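Long-range contact in penicillin-binding protein activator LpoB (Salmonella enterica subsp. enterica serovar Typhimurium, PDB 4Q6V), which probably regulates peptidoglycan synthesis as an outer-membrane lipoprotein that interacts with penicillin-binding protein 1B and is thought essential for its function: residues K86-A91 with M118-G123. Numbering follows the deposited sequence.
Sequences KAIGIA and MLVQTG
I88, on helix 84-94, reaches across to M118 and V120, where strand 112-119 ends and its chain turns back toward strand 125-132. In this C-terminal domain of LpoB, the helix packs against the end of one strand of a β-hairpin and the turn that follows it. I88 buries the most surface; being β-branched, it serves two neighbours from one helix position. Its CG1 lies anti to the carbonyl carbon (chi1 -64°), and the ethyl arm beyond it extends to the end of the M118 side chain, with CD1 3.8 Å from SE of M118. The two side chains cross at about a right angle. M118 is selenomethionine, introduced for the experiment; its chain bends at chi3 (85°), turning CE toward I88. The approach of CE to CG1 of I88 is modelled implausibly short, so the exact fit is doubtful. A long, unbranched side chain suits this place, since it can span from the strand to the helix.

The other branch of I88, CG2, is 4.3 Å from CG1 of V120, a looser touch. V120 turns instead to A91: CB of A91 is 3.5 Å from CG2 of V120 and 3.9 Å from CG1, so valine suits by bringing both branches to one methyl. A small alanine lets the helix come this near to a β-branched residue. At the M118 end of the contact, CD1 of I88 also lies 4.3 Å from CA of G123, whose positive phi (87°) is unfavourable for residues with a CB. The turn is closed by the backbone bond from G123 N to L119 O (2.8 Å).

Strand 98-106 flanks the site: A87 and M118 touch Y101, and A91 touches V99. No hydrogen bond or salt bridge joins the two segments; they meet through van der Waals contact and burial of apolar groups, although I88 stays partly open to solvent.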
loop_
_atom_site.group_PDB
_atom_site.type_symbol
_atom_site.label_atom_id
_atom_site.label_comp_id
_atom_site.label_asym_id
_atom_site.label_seq_id
_atom_site.Cartn_x
_atom_site.Cartn_y
_atom_site.Cartn_z
ATOM N N LYS A 86 7.057 -0.091 12.438
ATOM C CA LYS A 86 6.891 -1.510 12.094
ATOM C C LYS A 86 7.043 -1.729 10.586
ATOM O O LYS A 86 7.632 -2.691 10.149
ATOM C CB LYS A 86 5.530 -2.024 12.539
ATOM C CG LYS A 86 5.414 -2.270 14.037
ATOM C CD LYS A 86 4.019 -2.765 14.383
ATOM C CE LYS A 86 3.766 -2.727 15.887
ATOM N NZ LYS A 86 2.451 -3.349 16.199
ATOM N N ALA A 87 6.533 -0.807 9.785
ATOM C CA ALA A 87 6.587 -0.928 8.332
ATOM C C ALA A 87 8.017 -0.804 7.829
ATOM O O ALA A 87 8.457 -1.563 6.973
ATOM C CB ALA A 87 5.668 0.084 7.679
ATOM N N ILE A 88 8.776 0.107 8.394
ATOM C CA ILE A 88 10.167 0.290 8.019
ATOM C C ILE A 88 11.041 -0.865 8.532
ATOM O O ILE A 88 11.987 -1.306 7.842
ATOM C CB ILE A 88 10.736 1.615 8.553
ATOM C CG1 ILE A 88 10.000 2.765 7.905
ATOM C CG2 ILE A 88 12.200 1.771 8.195
ATOM C CD1 ILE A 88 10.235 4.097 8.562
ATOM N N GLY A 89 10.761 -1.297 9.765
ATOM C CA GLY A 89 11.423 -2.479 10.322
ATOM C C GLY A 89 11.267 -3.662 9.388
ATOM O O GLY A 89 12.240 -4.358 9.117
ATOM N N ILE A 90 10.068 -3.863 8.848
ATOM C CA ILE A 90 9.783 -4.960 7.957
ATOM C C ILE A 90 10.407 -4.719 6.587
ATOM O O ILE A 90 11.026 -5.598 6.009
ATOM C CB ILE A 90 8.256 -5.233 7.834
ATOM C CG1 ILE A 90 7.642 -5.694 9.154
ATOM C CG2 ILE A 90 7.967 -6.305 6.787
ATOM C CD1 ILE A 90 8.153 -7.017 9.639
ATOM N N ALA A 91 10.281 -3.500 6.064
ATOM C CA ALA A 91 10.790 -3.135 4.752
ATOM C C ALA A 91 12.258 -3.424 4.686
ATOM O O ALA A 91 12.765 -3.944 3.674
ATOM C CB ALA A 91 10.510 -1.671 4.499
HETATM N N MSE A 118 6.235 5.946 1.015
HETATM C CA MSE A 118 7.340 6.244 1.920
HETATM C C MSE A 118 8.623 5.688 1.375
HETATM O O MSE A 118 8.756 4.499 1.078
HETATM C CB MSE A 118 7.016 5.718 3.330
HETATM C CG MSE A 118 8.192 5.875 4.242
HETATM SE SE MSE A 118 7.719 5.528 6.101
HETATM C CE MSE A 118 7.953 3.581 6.004
ATOM N N LEU A 119 9.631 6.535 1.235
ATOM C CA LEU A 119 11.026 6.081 1.004
ATOM C C LEU A 119 11.619 5.427 2.240
ATOM O O LEU A 119 11.721 6.074 3.290
ATOM C CB LEU A 119 11.896 7.254 0.568
ATOM C CG LEU A 119 13.295 6.939 0.003
ATOM C CD1 LEU A 119 13.183 6.295 -1.385
ATOM C CD2 LEU A 119 14.136 8.221 -0.061
ATOM N N VAL A 120 11.977 4.141 2.128
ATOM C CA VAL A 120 12.417 3.370 3.279
ATOM C C VAL A 120 13.698 3.929 3.892
ATOM O O VAL A 120 13.787 4.183 5.090
ATOM C CB VAL A 120 12.582 1.849 2.942
ATOM C CG1 VAL A 120 13.276 1.099 4.056
ATOM C CG2 VAL A 120 11.215 1.240 2.667
ATOM N N GLN A 121 14.670 4.164 3.027
ATOM C CA GLN A 121 15.954 4.714 3.432
ATOM C C GLN A 121 15.864 5.799 4.499
ATOM O O GLN A 121 16.601 5.777 5.481
ATOM C CB GLN A 121 16.709 5.206 2.193
ATOM C CG GLN A 121 18.028 5.894 2.507
ATOM C CD GLN A 121 19.137 4.910 2.710
ATOM O OE1 GLN A 121 20.090 4.901 1.930
ATOM N NE2 GLN A 121 19.007 4.075 3.743
ATOM N N THR A 122 14.957 6.745 4.319
ATOM C CA THR A 122 14.940 7.970 5.097
ATOM C C THR A 122 13.673 8.155 5.926
ATOM O O THR A 122 13.629 8.965 6.841
ATOM C CB THR A 122 15.073 9.198 4.193
ATOM O OG1 THR A 122 13.937 9.312 3.320
ATOM C CG2 THR A 122 16.344 9.051 3.370
ATOM N N GLY A 123 12.616 7.449 5.579
ATOM C CA GLY A 123 11.358 7.581 6.259
ATOM C C GLY A 123 10.445 8.665 5.732
ATOM O O GLY A 123 9.319 8.825 6.249
#